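Local coordinates for protein zinc peptidase (PDB 2GU1) that cuts the peptide cross-links between adjacent peptidoglycan strands as a zinc-dependent DD-endopeptidase, probably letting new glycans enter the expanding cell wall, at residues L43-I48 against L67-S72; I73-I78 against T162-I167; G96-I101 against K153-G158; K252-R257 against V267-S272. One frame throughout, in Å; residues are numbered along the deposited sequence.

Interaction 1: L43-I48 against L67-S72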
loop_
_atom_site.group_PDB
_atom_site.type_symbol
_atom_site.label_atom_id
_atom_site.label_comp_id
_atom_site.label_asym_id
_atom_site.label_seq_id
_atom_site.Cartn_x
_atom_site.Cartn_y
_atom_site.Cartn_z
ATOM N N LEU A 43 9.380 2.401 3.515
ATOM C CA LEU A 43 9.122 0.963 3.444
ATOM C C LEU A 43 8.731 0.521 2.033
ATOM O O LEU A 43 7.752 -0.202 1.841
ATOM C CB LEU A 43 8.035 0.563 4.455
ATOM C CG LEU A 43 8.359 0.829 5.936
ATOM C CD1 LEU A 43 7.139 0.548 6.780
ATOM C CD2 LEU A 43 9.531 -0.040 6.389
ATOM N N GLN A 44 9.507 0.977 1.053
ATOM C CA GLN A 44 9.272 0.636 -0.350
ATOM C C GLN A 44 9.959 -0.693 -0.703
ATOM O O GLN A 44 9.414 -1.526 -1.421
ATOM C CB GLN A 44 9.858 1.723 -1.254
ATOM C CG GLN A 44 9.443 3.151 -0.923
ATOM C CD GLN A 44 8.173 3.563 -1.621
ATOM O OE1 GLN A 44 7.132 2.927 -1.472
ATOM N NE2 GLN A 44 8.249 4.644 -2.393
ATOM N N LEU A 45 11.165 -0.879 -0.194
ATOM C CA LEU A 45 11.947 -2.072 -0.505
ATOM C C LEU A 45 11.410 -3.399 0.023
ATOM O O LEU A 45 11.755 -4.458 -0.500
ATOM C CB LEU A 45 13.395 -1.848 -0.058
ATOM C CG LEU A 45 14.050 -0.710 -0.864
ATOM C CD1 LEU A 45 15.353 -0.276 -0.205
ATOM C CD2 LEU A 45 14.283 -1.170 -2.318
ATOM N N ASP A 46 10.554 -3.357 1.038
ATOM C CA ASP A 46 9.990 -4.591 1.580
ATOM C C ASP A 46 8.949 -5.192 0.634
ATOM O O ASP A 46 8.638 -6.383 0.712
ATOM C CB ASP A 46 9.328 -4.334 2.932
ATOM C CG ASP A 46 10.255 -4.589 4.094
ATOM O OD1 ASP A 46 9.782 -4.506 5.238
ATOM O OD2 ASP A 46 11.449 -4.872 3.875
ATOM N N MET A 47 8.412 -4.373 -0.257
ATOM C CA MET A 47 7.393 -4.847 -1.182
ATOM C C MET A 47 7.889 -5.146 -2.595
ATOM O O MET A 47 7.090 -5.141 -3.527
ATOM C CB MET A 47 6.241 -3.838 -1.253
ATOM C CG MET A 47 6.607 -2.492 -1.873
ATOM S SD MET A 47 5.199 -1.346 -2.014
ATOM C CE MET A 47 5.331 -0.429 -0.478
ATOM N N ILE A 48 9.189 -5.410 -2.763
ATOM C CA ILE A 48 9.715 -5.707 -4.099
ATOM C C ILE A 48 9.037 -6.944 -4.658
ATOM O O ILE A 48 8.907 -7.958 -3.975
ATOM C CB ILE A 48 11.239 -5.949 -4.107
ATOM C CG1 ILE A 48 11.595 -7.101 -3.164
ATOM C CG2 ILE A 48 11.957 -4.676 -3.746
ATOM C CD1 ILE A 48 13.031 -7.573 -3.278
ATOM N N LEU A 67 21.298 3.467 -5.458
ATOM C CA LEU A 67 20.375 2.376 -5.768
ATOM C C LEU A 67 19.081 2.976 -6.307
ATOM O O LEU A 67 18.527 3.903 -5.704
ATOM C CB LEU A 67 20.050 1.566 -4.505
ATOM C CG LEU A 67 18.820 0.653 -4.584
ATOM C CD1 LEU A 67 19.133 -0.539 -5.466
ATOM C CD2 LEU A 67 18.414 0.187 -3.185
ATOM N N ILE A 68 18.604 2.459 -7.436
ATOM C CA ILE A 68 17.351 2.933 -8.012
ATOM C C ILE A 68 16.397 1.741 -8.052
ATOM O O ILE A 68 16.696 0.705 -8.667
ATOM C CB ILE A 68 17.520 3.482 -9.455
ATOM C CG1 ILE A 68 18.528 4.638 -9.480
ATOM C CG2 ILE A 68 16.188 4.014 -9.972
ATOM C CD1 ILE A 68 19.964 4.182 -9.369
ATOM N N TYR A 69 15.267 1.881 -7.367
ATOM C CA TYR A 69 14.258 0.833 -7.331
ATOM C C TYR A 69 13.152 1.233 -8.302
ATOM O O TYR A 69 12.344 2.124 -8.024
ATOM C CB TYR A 69 13.726 0.661 -5.892
ATOM C CG TYR A 69 12.470 -0.184 -5.732
ATOM C CD1 TYR A 69 12.159 -1.214 -6.630
ATOM C CD2 TYR A 69 11.600 0.038 -4.659
ATOM C CE1 TYR A 69 11.004 -2.003 -6.461
ATOM C CE2 TYR A 69 10.458 -0.738 -4.477
ATOM C CZ TYR A 69 10.164 -1.755 -5.381
ATOM O OH TYR A 69 9.027 -2.502 -5.195
ATOM N N HIS A 70 13.154 0.593 -9.469
ATOM C CA HIS A 70 12.152 0.844 -10.500
ATOM C C HIS A 70 10.889 0.038 -10.189
ATOM O O HIS A 70 10.790 -1.138 -10.553
ATOM C CB HIS A 70 12.705 0.439 -11.879
ATOM C CG HIS A 70 13.858 1.281 -12.337
ATOM N ND1 HIS A 70 13.691 2.535 -12.888
ATOM C CD2 HIS A 70 15.195 1.063 -12.294
ATOM C CE1 HIS A 70 14.875 3.054 -13.163
ATOM N NE2 HIS A 70 15.805 2.180 -12.811
ATOM N N MET A 71 9.940 0.665 -9.496
ATOM C CA MET A 71 8.683 0.006 -9.149
ATOM C C MET A 71 7.847 -0.211 -10.407
ATOM O O MET A 71 7.093 -1.179 -10.503
ATOM C CB MET A 71 7.907 0.854 -8.139
ATOM C CG MET A 71 8.530 0.831 -6.759
ATOM S SD MET A 71 8.152 2.279 -5.749
ATOM C CE MET A 71 9.541 3.316 -6.154
ATOM N N SER A 72 7.974 0.712 -11.353
ATOM C CA SER A 72 7.273 0.626 -12.636
ATOM C C SER A 72 8.017 1.548 -13.582
ATOM O O SER A 72 8.950 2.234 -13.172
ATOM C CB SER A 72 5.815 1.091 -12.519
ATOM O OG SER A 72 5.724 2.506 -12.509
#
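Tyr69 reaches from its strand into the 43-48 loop, and 94 Å² of its surface is covered there, more than for any other residue of the pair. Its CG stands anti to the backbone N (chi1 168°), and the CB bond itself points toward the loop. Starting at the root, Tyr69 CB lies 4.1 Å from Leu45 CD2. The same methyl stays beside CG and comes within 3.8 Å of Tyr69 CD2, the two side chains sliding past each other in opposite directions. Farther out, Tyr69 CE2 lies 3.3 Å from the carbonyl oxygen Gln44 O, an oblique approach that is no hydrogen bond; that oxygen instead accepts from Met47 N and so closes the turn around the short 3-10 segment 45-46. On the CZ side, Ile48 CG2 sits over one face of the ring, 4.2 Å from its centroid and 26° off the normal, a CH-pi contact. Both segments belong to the LysM-like domain, where the loop after helix 29-38 meets strand 64-70 of a five-stranded antiparallel sheet. At the tip, Tyr69 OH is 3.5 Å from Ile48 CA, while its hydrogen bond goes to Glu52, so the hydroxyl is satisfied beside the loop. Met71 CG, from the tyrosine's own segment, lies 3.3 Å above the ring plane, displaced toward the rim. Two looser contacts flank the ring: Leu45 CD1 meets Leu67 CD2 at 4.3 Å, and the Gln44 side chain crosses that of Met71 at about a right angle, its NE2 being hydrogen-bonded to Tyr89.

Interaction 2: I73-I78 against T162-I167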
loop_
_atom_site.group_PDB
_atom_site.type_symbol
_atom_site.label_atom_id
_atom_site.label_comp_id
_atom_site.label_asym_id
_atom_site.label_seq_id
_atom_site.Cartn_x
_atom_site.Cartn_y
_atom_site.Cartn_z
ATOM N N ILE A 73 7.609 1.579 -14.845
ATOM C CA ILE A 73 8.278 2.446 -15.804
ATOM C C ILE A 73 7.957 3.927 -15.574
ATOM O O ILE A 73 8.537 4.795 -16.215
ATOM C CB ILE A 73 7.928 2.042 -17.260
ATOM C CG1 ILE A 73 6.418 2.098 -17.489
ATOM C CG2 ILE A 73 8.446 0.630 -17.532
ATOM C CD1 ILE A 73 5.990 1.573 -18.856
ATOM N N VAL A 74 7.045 4.211 -14.647
ATOM C CA VAL A 74 6.686 5.591 -14.345
ATOM C C VAL A 74 6.920 5.961 -12.878
ATOM O O VAL A 74 6.566 7.057 -12.452
ATOM C CB VAL A 74 5.199 5.891 -14.706
ATOM C CG1 VAL A 74 4.993 5.742 -16.202
ATOM C CG2 VAL A 74 4.261 4.962 -13.940
ATOM N N GLU A 75 7.524 5.054 -12.114
ATOM C CA GLU A 75 7.784 5.301 -10.697
ATOM C C GLU A 75 9.067 4.636 -10.210
ATOM O O GLU A 75 9.301 3.452 -10.461
ATOM C CB GLU A 75 6.605 4.799 -9.857
ATOM C CG GLU A 75 5.266 5.388 -10.271
ATOM C CD GLU A 75 4.094 4.845 -9.473
ATOM O OE1 GLU A 75 2.964 5.349 -9.662
ATOM O OE2 GLU A 75 4.296 3.917 -8.660
ATOM N N LYS A 76 9.890 5.400 -9.498
ATOM C CA LYS A 76 11.138 4.875 -8.969
ATOM C C LYS A 76 11.572 5.570 -7.679
ATOM O O LYS A 76 11.373 6.773 -7.511
ATOM C CB LYS A 76 12.246 5.005 -10.017
ATOM C CG LYS A 76 12.480 6.428 -10.490
ATOM C CD LYS A 76 13.508 6.481 -11.612
ATOM C CE LYS A 76 13.687 7.905 -12.125
ATOM N NZ LYS A 76 14.631 7.972 -13.282
ATOM N N ALA A 77 12.161 4.786 -6.779
ATOM C CA ALA A 77 12.674 5.269 -5.502
ATOM C C ALA A 77 14.188 5.334 -5.680
ATOM O O ALA A 77 14.807 4.349 -6.079
ATOM C CB ALA A 77 12.317 4.289 -4.386
ATOM N N ILE A 78 14.779 6.489 -5.394
ATOM C CA ILE A 78 16.214 6.678 -5.561
ATOM C C ILE A 78 16.933 6.828 -4.220
ATOM O O ILE A 78 16.637 7.739 -3.444
ATOM C CB ILE A 78 16.467 7.919 -6.418
ATOM C CG1 ILE A 78 15.677 7.794 -7.722
ATOM C CG2 ILE A 78 17.962 8.087 -6.674
ATOM C CD1 ILE A 78 15.578 9.081 -8.513
ATOM N N THR A 162 1.869 0.516 -18.171
ATOM C CA THR A 162 2.659 0.550 -16.942
ATOM C C THR A 162 2.259 -0.556 -15.977
ATOM O O THR A 162 3.032 -0.939 -15.103
ATOM C CB THR A 162 2.505 1.900 -16.223
ATOM O OG1 THR A 162 1.176 2.011 -15.689
ATOM C CG2 THR A 162 2.745 3.047 -17.193
ATOM N N GLY A 163 1.052 -1.079 -16.147
ATOM C CA GLY A 163 0.572 -2.114 -15.253
ATOM C C GLY A 163 -0.311 -1.514 -14.170
ATOM O O GLY A 163 -0.986 -2.235 -13.428
ATOM N N ASN A 164 -0.304 -0.188 -14.076
ATOM C CA ASN A 164 -1.113 0.514 -13.093
ATOM C C ASN A 164 -2.525 0.674 -13.657
ATOM O O ASN A 164 -2.691 1.038 -14.817
ATOM C CB ASN A 164 -0.507 1.893 -12.799
ATOM C CG ASN A 164 0.800 1.807 -12.015
ATOM O OD1 ASN A 164 1.622 2.725 -12.050
ATOM N ND2 ASN A 164 0.991 0.706 -11.299
ATOM N N SER A 165 -3.538 0.387 -12.838
ATOM C CA SER A 165 -4.927 0.509 -13.275
ATOM C C SER A 165 -5.844 0.725 -12.081
ATOM O O SER A 165 -5.460 0.456 -10.943
ATOM C CB SER A 165 -5.378 -0.761 -13.996
ATOM O OG SER A 165 -5.480 -1.824 -13.064
ATOM N N GLU A 166 -7.059 1.189 -12.357
ATOM C CA GLU A 166 -8.041 1.435 -11.301
ATOM C C GLU A 166 -9.456 1.332 -11.854
ATOM O O GLU A 166 -9.767 1.888 -12.914
ATOM C CB GLU A 166 -7.829 2.825 -10.680
ATOM C CG GLU A 166 -8.664 3.061 -9.421
ATOM C CD GLU A 166 -8.327 4.365 -8.725
ATOM O OE1 GLU A 166 -8.863 5.420 -9.130
ATOM O OE2 GLU A 166 -7.514 4.331 -7.774
ATOM N N ILE A 167 -10.304 0.589 -11.152
ATOM C CA ILE A 167 -11.696 0.432 -11.557
ATOM C C ILE A 167 -12.419 1.704 -11.137
ATOM O O ILE A 167 -12.319 2.124 -9.978
ATOM C CB ILE A 167 -12.350 -0.772 -10.844
ATOM C CG1 ILE A 167 -11.524 -2.035 -11.103
ATOM C CG2 ILE A 167 -13.796 -0.912 -11.284
ATOM C CD1 ILE A 167 -12.157 -3.319 -10.549
HETATM O O HOH W 1 5.762 -0.674 -15.590
#
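Thr162 CG2 is the point on which the tight half of this contact closes. It lies 3.6 Å from Val74 CG1 and 3.8 Å from Ile73 CG1, with the valine crossing the threonine at about a right angle. The methyl can face these two because OG1 takes the position between the backbone N and the carbonyl carbon (chi1 70°), leaving CG2 anti to the carbonyl carbon. OG1 is itself engaged: it accepts from Asn164 N at 3.1 Å, an ST turn, and is also hydrogen-bonded to the backbone O of Gln155. The other parts are looser. A water bridges the backbones, accepting from Ile73 N at 3.0 Å and donating to Thr162 O at 2.8 Å, beside the exposed Ile73. Val74 and Glu75 each meet Asn164 tip to tip, but without a hydrogen bond across the segments, and the total buried surface is just 184 Å². Val74 is the buried residue among those that touch; it also packs on Gln155 and Leu157 of strand 147-157. The contact thus brings the turn leading into strand 75-81, in the LysM-like domain, against the corner of strand 160-173, in the Csd3-type second domain, with strand 147-157 lying alongside.

Interaction 3: G96-I101 against K153-G158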
loop_
_atom_site.group_PDB
_atom_site.type_symbol
_atom_site.label_atom_id
_atom_site.label_comp_id
_atom_site.label_asym_id
_atom_site.label_seq_id
_atom_site.Cartn_x
_atom_site.Cartn_y
_atom_site.Cartn_z
ATOM N N GLY A 96 2.300 9.552 -17.154
ATOM C CA GLY A 96 2.103 9.226 -18.555
ATOM C C GLY A 96 0.679 9.580 -18.937
ATOM O O GLY A 96 0.218 10.677 -18.634
ATOM N N GLU A 97 -0.026 8.670 -19.601
ATOM C CA GLU A 97 -1.409 8.950 -19.975
ATOM C C GLU A 97 -2.310 7.821 -19.506
ATOM O O GLU A 97 -1.894 6.663 -19.457
ATOM C CB GLU A 97 -1.565 9.106 -21.491
ATOM C CG GLU A 97 -0.427 9.816 -22.195
ATOM C CD GLU A 97 0.592 8.838 -22.746
ATOM O OE1 GLU A 97 0.206 8.000 -23.592
ATOM O OE2 GLU A 97 1.771 8.902 -22.341
ATOM N N TRP A 98 -3.546 8.163 -19.162
ATOM C CA TRP A 98 -4.507 7.167 -18.712
ATOM C C TRP A 98 -5.546 6.934 -19.792
ATOM O O TRP A 98 -6.056 7.885 -20.385
ATOM C CB TRP A 98 -5.200 7.625 -17.430
ATOM C CG TRP A 98 -4.289 7.689 -16.246
ATOM C CD1 TRP A 98 -3.415 8.691 -15.933
ATOM C CD2 TRP A 98 -4.155 6.703 -15.219
ATOM N NE1 TRP A 98 -2.743 8.389 -14.771
ATOM C CE2 TRP A 98 -3.175 7.170 -14.312
ATOM C CE3 TRP A 98 -4.761 5.460 -14.978
ATOM C CZ2 TRP A 98 -2.795 6.447 -13.177
ATOM C CZ3 TRP A 98 -4.384 4.738 -13.847
ATOM C CH2 TRP A 98 -3.405 5.235 -12.964
ATOM N N ARG A 99 -5.852 5.670 -20.053
ATOM C CA ARG A 99 -6.846 5.332 -21.062
ATOM C C ARG A 99 -7.980 4.558 -20.413
ATOM O O ARG A 99 -7.778 3.825 -19.437
ATOM C CB ARG A 99 -6.225 4.490 -22.176
ATOM C CG ARG A 99 -5.643 3.168 -21.708
ATOM C CD ARG A 99 -5.271 2.277 -22.893
ATOM N NE ARG A 99 -4.325 2.914 -23.808
ATOM C CZ ARG A 99 -3.848 2.339 -24.912
ATOM N NH1 ARG A 99 -4.227 1.110 -25.242
ATOM N NH2 ARG A 99 -2.992 2.994 -25.690
ATOM N N GLU A 100 -9.180 4.728 -20.946
ATOM C CA GLU A 100 -10.320 4.028 -20.391
ATOM C C GLU A 100 -10.587 2.756 -21.159
ATOM O O GLU A 100 -10.487 2.722 -22.389
ATOM C CB GLU A 100 -11.550 4.925 -20.407
ATOM C CG GLU A 100 -11.417 6.112 -19.476
ATOM C CD GLU A 100 -12.720 6.855 -19.299
ATOM O OE1 GLU A 100 -12.756 7.793 -18.472
ATOM O OE2 GLU A 100 -13.706 6.500 -19.987
ATOM N N ILE A 101 -10.918 1.701 -20.427
ATOM C CA ILE A 101 -11.210 0.428 -21.050
ATOM C C ILE A 101 -12.460 -0.156 -20.392
ATOM O O ILE A 101 -12.628 -0.134 -19.164
ATOM C CB ILE A 101 -9.991 -0.530 -20.938
ATOM C CG1 ILE A 101 -10.215 -1.778 -21.797
ATOM C CG2 ILE A 101 -9.725 -0.874 -19.495
ATOM C CD1 ILE A 101 -11.241 -2.744 -21.260
ATOM N N LYS A 153 -9.510 2.405 -15.688
ATOM C CA LYS A 153 -8.567 3.392 -16.181
ATOM C C LYS A 153 -7.223 2.689 -16.142
ATOM O O LYS A 153 -6.846 2.127 -15.116
ATOM C CB LYS A 153 -8.526 4.622 -15.271
ATOM C CG LYS A 153 -9.642 5.614 -15.517
ATOM C CD LYS A 153 -9.405 6.908 -14.746
ATOM C CE LYS A 153 -10.353 8.004 -15.217
ATOM N NZ LYS A 153 -10.152 8.311 -16.664
ATOM N N GLN A 154 -6.517 2.699 -17.267
ATOM C CA GLN A 154 -5.206 2.062 -17.351
ATOM C C GLN A 154 -4.148 3.104 -17.669
ATOM O O GLN A 154 -4.308 3.890 -18.596
ATOM C CB GLN A 154 -5.195 0.992 -18.443
ATOM C CG GLN A 154 -5.869 -0.312 -18.061
ATOM C CD GLN A 154 -5.879 -1.300 -19.213
ATOM O OE1 GLN A 154 -6.043 -2.503 -19.015
ATOM N NE2 GLN A 154 -5.714 -0.790 -20.427
ATOM N N GLN A 155 -3.066 3.109 -16.900
ATOM C CA GLN A 155 -2.005 4.071 -17.133
ATOM C C GLN A 155 -1.001 3.514 -18.129
ATOM O O GLN A 155 -0.602 2.347 -18.055
ATOM C CB GLN A 155 -1.306 4.423 -15.819
ATOM C CG GLN A 155 -0.170 5.427 -15.950
ATOM C CD GLN A 155 0.460 5.748 -14.605
ATOM O OE1 GLN A 155 0.649 4.862 -13.777
ATOM N NE2 GLN A 155 0.798 7.021 -14.389
ATOM N N TYR A 156 -0.623 4.358 -19.079
ATOM C CA TYR A 156 0.349 4.001 -20.101
ATOM C C TYR A 156 1.469 5.030 -20.102
ATOM O O TYR A 156 1.327 6.118 -19.557
ATOM C CB TYR A 156 -0.301 3.986 -21.490
ATOM C CG TYR A 156 -0.853 2.642 -21.900
ATOM C CD1 TYR A 156 -1.903 2.051 -21.194
ATOM C CD2 TYR A 156 -0.311 1.948 -22.980
ATOM C CE1 TYR A 156 -2.398 0.798 -21.553
ATOM C CE2 TYR A 156 -0.800 0.692 -23.351
ATOM C CZ TYR A 156 -1.842 0.125 -22.633
ATOM O OH TYR A 156 -2.333 -1.107 -22.997
ATOM N N LEU A 157 2.591 4.651 -20.692
ATOM C CA LEU A 157 3.730 5.538 -20.845
ATOM C C LEU A 157 4.006 5.381 -22.324
ATOM O O LEU A 157 4.500 4.343 -22.759
ATOM C CB LEU A 157 4.935 5.060 -20.043
ATOM C CG LEU A 157 6.134 6.007 -20.185
ATOM C CD1 LEU A 157 5.734 7.416 -19.755
ATOM C CD2 LEU A 157 7.294 5.498 -19.344
ATOM N N GLY A 158 3.673 6.401 -23.101
ATOM C CA GLY A 158 3.861 6.280 -24.529
ATOM C C GLY A 158 2.964 5.136 -24.967
ATOM O O GLY A 158 1.757 5.166 -24.735
HETATM O O HOH W 2 -5.376 -1.154 -23.166
#
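Glu97 O receives the shortest polar bond of the pair, 2.7 Å from Tyr156 N, with the donor nearly along the C=O axis. Glu97 N returns a bond to Tyr156 O, making this a hydrogen-bonded antiparallel pair; Arg99 N to Gln154 O and Gln154 N to Arg99 O form the next, each 2.8 Å long. The Glu97 carboxylate adds a bond past the strand end: its OE2 accepts from Gly158 N at 3.2 Å through the syn lone pair, with the side chain bent at chi2.

On the face carrying Arg99 and Tyr156, the guanidinium lies flat on the phenol ring, centres 3.8 Å apart and planes at 9°, a cation-pi stack. The bend at chi3 (57°) sets NE over the ring. A water accepting from Arg99 NH1 and Gln154 NE2 is also hydrogen-bonded to Tyr156 OH, so that it joins the guanidinium, the phenol oxygen and the Gln154 amide.

The other face carries Trp98, Gln155, Glu100 and Lys153. Gln155 CB stands almost exactly over the centroid of the indole six-membered ring, at 3.4 Å, while the glutamine's amide plane lies stacked on the indole, 21° from it. Next to them Glu100 and Lys153 run side by side, and Lys153 NZ reaches Glu100 OE1 at 3.2 Å in a salt bridge that uses the anti lone pair.

Such alternation of hydrogen-bonded and non-hydrogen-bonded pairs defines an antiparallel sheet; here it joins strand 97-106, at one margin, to strand 147-157 in the five-stranded sheet of the Csd3-type second domain.

Interaction 4: K252-R257 against V267-S272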
loop_
_atom_site.group_PDB
_atom_site.type_symbol
_atom_site.label_atom_id
_atom_site.label_comp_id
_atom_site.label_asym_id
_atom_site.label_seq_id
_atom_site.Cartn_x
_atom_site.Cartn_y
_atom_site.Cartn_z
ATOM N N LYS A 252 -8.000 -6.434 4.850
ATOM C CA LYS A 252 -7.259 -7.675 4.887
ATOM C C LYS A 252 -5.786 -7.425 5.141
ATOM O O LYS A 252 -5.179 -6.523 4.555
ATOM C CB LYS A 252 -7.436 -8.429 3.569
ATOM C CG LYS A 252 -6.667 -9.735 3.493
ATOM C CD LYS A 252 -7.053 -10.523 2.249
ATOM C CE LYS A 252 -6.687 -9.783 0.977
ATOM N NZ LYS A 252 -5.218 -9.578 0.885
ATOM N N VAL A 253 -5.219 -8.227 6.032
ATOM C CA VAL A 253 -3.815 -8.122 6.368
ATOM C C VAL A 253 -3.028 -8.559 5.141
ATOM O O VAL A 253 -3.151 -9.699 4.696
ATOM C CB VAL A 253 -3.468 -9.046 7.552
ATOM C CG1 VAL A 253 -2.003 -8.908 7.904
ATOM C CG2 VAL A 253 -4.349 -8.709 8.743
ATOM N N ILE A 254 -2.222 -7.659 4.591
ATOM C CA ILE A 254 -1.443 -7.988 3.412
ATOM C C ILE A 254 0.045 -8.091 3.705
ATOM O O ILE A 254 0.788 -8.695 2.933
ATOM C CB ILE A 254 -1.666 -6.952 2.281
ATOM C CG1 ILE A 254 -1.287 -5.549 2.762
ATOM C CG2 ILE A 254 -3.124 -6.974 1.840
ATOM C CD1 ILE A 254 -1.466 -4.477 1.701
ATOM N N VAL A 255 0.481 -7.506 4.820
ATOM C CA VAL A 255 1.890 -7.543 5.190
ATOM C C VAL A 255 2.092 -7.726 6.691
ATOM O O VAL A 255 1.431 -7.079 7.500
ATOM C CB VAL A 255 2.612 -6.251 4.767
ATOM C CG1 VAL A 255 4.073 -6.307 5.179
ATOM C CG2 VAL A 255 2.482 -6.048 3.270
ATOM N N VAL A 256 3.018 -8.611 7.044
ATOM C CA VAL A 256 3.357 -8.909 8.437
ATOM C C VAL A 256 4.861 -9.136 8.452
ATOM O O VAL A 256 5.324 -10.225 8.111
ATOM C CB VAL A 256 2.660 -10.196 8.929
ATOM C CG1 VAL A 256 3.055 -10.490 10.368
ATOM C CG2 VAL A 256 1.166 -10.052 8.815
ATOM N N ARG A 257 5.623 -8.115 8.838
ATOM C CA ARG A 257 7.076 -8.224 8.853
ATOM C C ARG A 257 7.782 -7.752 10.113
ATOM O O ARG A 257 7.220 -7.029 10.938
ATOM C CB ARG A 257 7.684 -7.433 7.694
ATOM C CG ARG A 257 7.234 -7.848 6.318
ATOM C CD ARG A 257 8.243 -7.371 5.282
ATOM N NE ARG A 257 7.717 -7.466 3.924
ATOM C CZ ARG A 257 7.225 -8.577 3.388
ATOM N NH1 ARG A 257 7.190 -9.700 4.095
ATOM N NH2 ARG A 257 6.763 -8.561 2.144
ATOM N N VAL A 267 0.512 -4.162 7.727
ATOM C CA VAL A 267 -0.120 -3.324 6.721
ATOM C C VAL A 267 -1.452 -3.965 6.373
ATOM O O VAL A 267 -1.527 -5.169 6.116
ATOM C CB VAL A 267 0.720 -3.216 5.428
ATOM C CG1 VAL A 267 -0.045 -2.384 4.393
ATOM C CG2 VAL A 267 2.075 -2.574 5.734
ATOM N N ILE A 268 -2.505 -3.162 6.374
ATOM C CA ILE A 268 -3.828 -3.657 6.059
ATOM C C ILE A 268 -4.334 -2.932 4.825
ATOM O O ILE A 268 -4.129 -1.728 4.679
ATOM C CB ILE A 268 -4.805 -3.410 7.243
ATOM C CG1 ILE A 268 -4.392 -4.277 8.440
ATOM C CG2 ILE A 268 -6.239 -3.712 6.824
ATOM C CD1 ILE A 268 -5.270 -4.094 9.662
ATOM N N GLU A 269 -4.958 -3.674 3.918
ATOM C CA GLU A 269 -5.519 -3.073 2.721
ATOM C C GLU A 269 -7.015 -3.021 2.967
ATOM O O GLU A 269 -7.658 -4.052 3.175
ATOM C CB GLU A 269 -5.199 -3.911 1.482
ATOM C CG GLU A 269 -5.820 -3.363 0.209
ATOM C CD GLU A 269 -5.259 -4.014 -1.046
ATOM O OE1 GLU A 269 -5.257 -5.263 -1.119
ATOM O OE2 GLU A 269 -4.823 -3.276 -1.960
ATOM N N HIS A 270 -7.558 -1.810 2.966
ATOM C CA HIS A 270 -8.972 -1.592 3.220
ATOM C C HIS A 270 -9.805 -1.688 1.952
ATOM O O HIS A 270 -10.908 -2.235 1.968
ATOM C CB HIS A 270 -9.142 -0.237 3.891
ATOM C CG HIS A 270 -8.370 -0.120 5.166
ATOM N ND1 HIS A 270 -8.663 -0.879 6.280
ATOM C CD2 HIS A 270 -7.271 0.604 5.484
ATOM C CE1 HIS A 270 -7.778 -0.627 7.228
ATOM N NE2 HIS A 270 -6.921 0.268 6.770
ATOM N N ASN A 271 -9.275 -1.142 0.863
ATOM C CA ASN A 271 -9.941 -1.212 -0.434
ATOM C C ASN A 271 -8.916 -0.867 -1.511
ATOM O O ASN A 271 -7.723 -0.807 -1.227
ATOM C CB ASN A 271 -11.166 -0.283 -0.487
ATOM C CG ASN A 271 -10.801 1.190 -0.545
ATOM O OD1 ASN A 271 -9.634 1.563 -0.472
ATOM N ND2 ASN A 271 -11.818 2.041 -0.677
ATOM N N SER A 272 -9.368 -0.655 -2.741
ATOM C CA SER A 272 -8.460 -0.350 -3.842
ATOM C C SER A 272 -7.616 0.914 -3.664
ATOM O O SER A 272 -6.594 1.082 -4.333
ATOM C CB SER A 272 -9.257 -0.236 -5.150
ATOM O OG SER A 272 -10.328 0.689 -5.020
#
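A classic beta bulge interrupts the hairpin of strands 251-259 and 265-269 in the M23 peptidase domain: Ile254 and Val255 both face Val267, and the register shifts by one between Val253 and Val255. The evidence lies in the carbonyl Val267 O, which accepts from two successive amides, Ile254 N at 3.0 Å and, weakly, Val255 N at 3.3 Å. The backbone at Ile254 departs from extended geometry (psi -19°), which is how two neighbouring N-H groups can turn to one oxygen. Beyond the bulge Val267 N bonds back to Val255 O; before it, Lys252 N to Glu269 O and Glu269 N to Lys252 O, each 2.9 Å, make a hydrogen-bonded antiparallel pair.

The side chains follow this break. Val255 and Val267 lie side by side and point the same way, Val255 CB to Val267 CB at 3.6 Å. Ile254 instead crosses Val267 obliquely: with CG1 between the backbone N and the carbonyl carbon (chi1 58°), Ile254 CG1 comes to 3.4 Å from Val267 O, and CD1 packs on Val267 CG1. On the opposite face of the sheet from Val267, Val253 and Ile268 form a non-hydrogen-bonded pair whose side chains meet loosely, and Ile268 continues onto Thr276 and Tyr278 of strand 274-281. The Val267 side chain is about 10 Å from that of His313, a catalytic zinc ligand, so the bulge lies near the metal site without forming part of it. Farther along, the Ile254 side chain crosses that of Glu269 at about a right angle, its methyl CG2 resting 3.7 Å from Glu269 CB.

In the fold
Along the chain, interactions 1 and 2 come in series, interaction 3 is nested inside the loop that interaction 2 closes, and interaction 4 follows last. Interactions 1 and 2, centres about 11 Å apart, share the LysM-like sheet through neighbouring strands 64-70 and 75-81, joined by a probable hydrogen bond from Tyr69 N to Ala77 O. Interactions 2 and 3, centres also about 11 Å apart, share the second-domain sheet through strands 160-173 and 147-157, so interaction 2 bridges two domains. Interaction 4 belongs to the peptidase domain, its centre about 18 Å from that of interaction 1, yet Arg257 NH2 probably bonds to Asp46 O, linking catalytic and LysM-like domains. Interactions 3 and 4 lie farthest apart, centres about 26 Å.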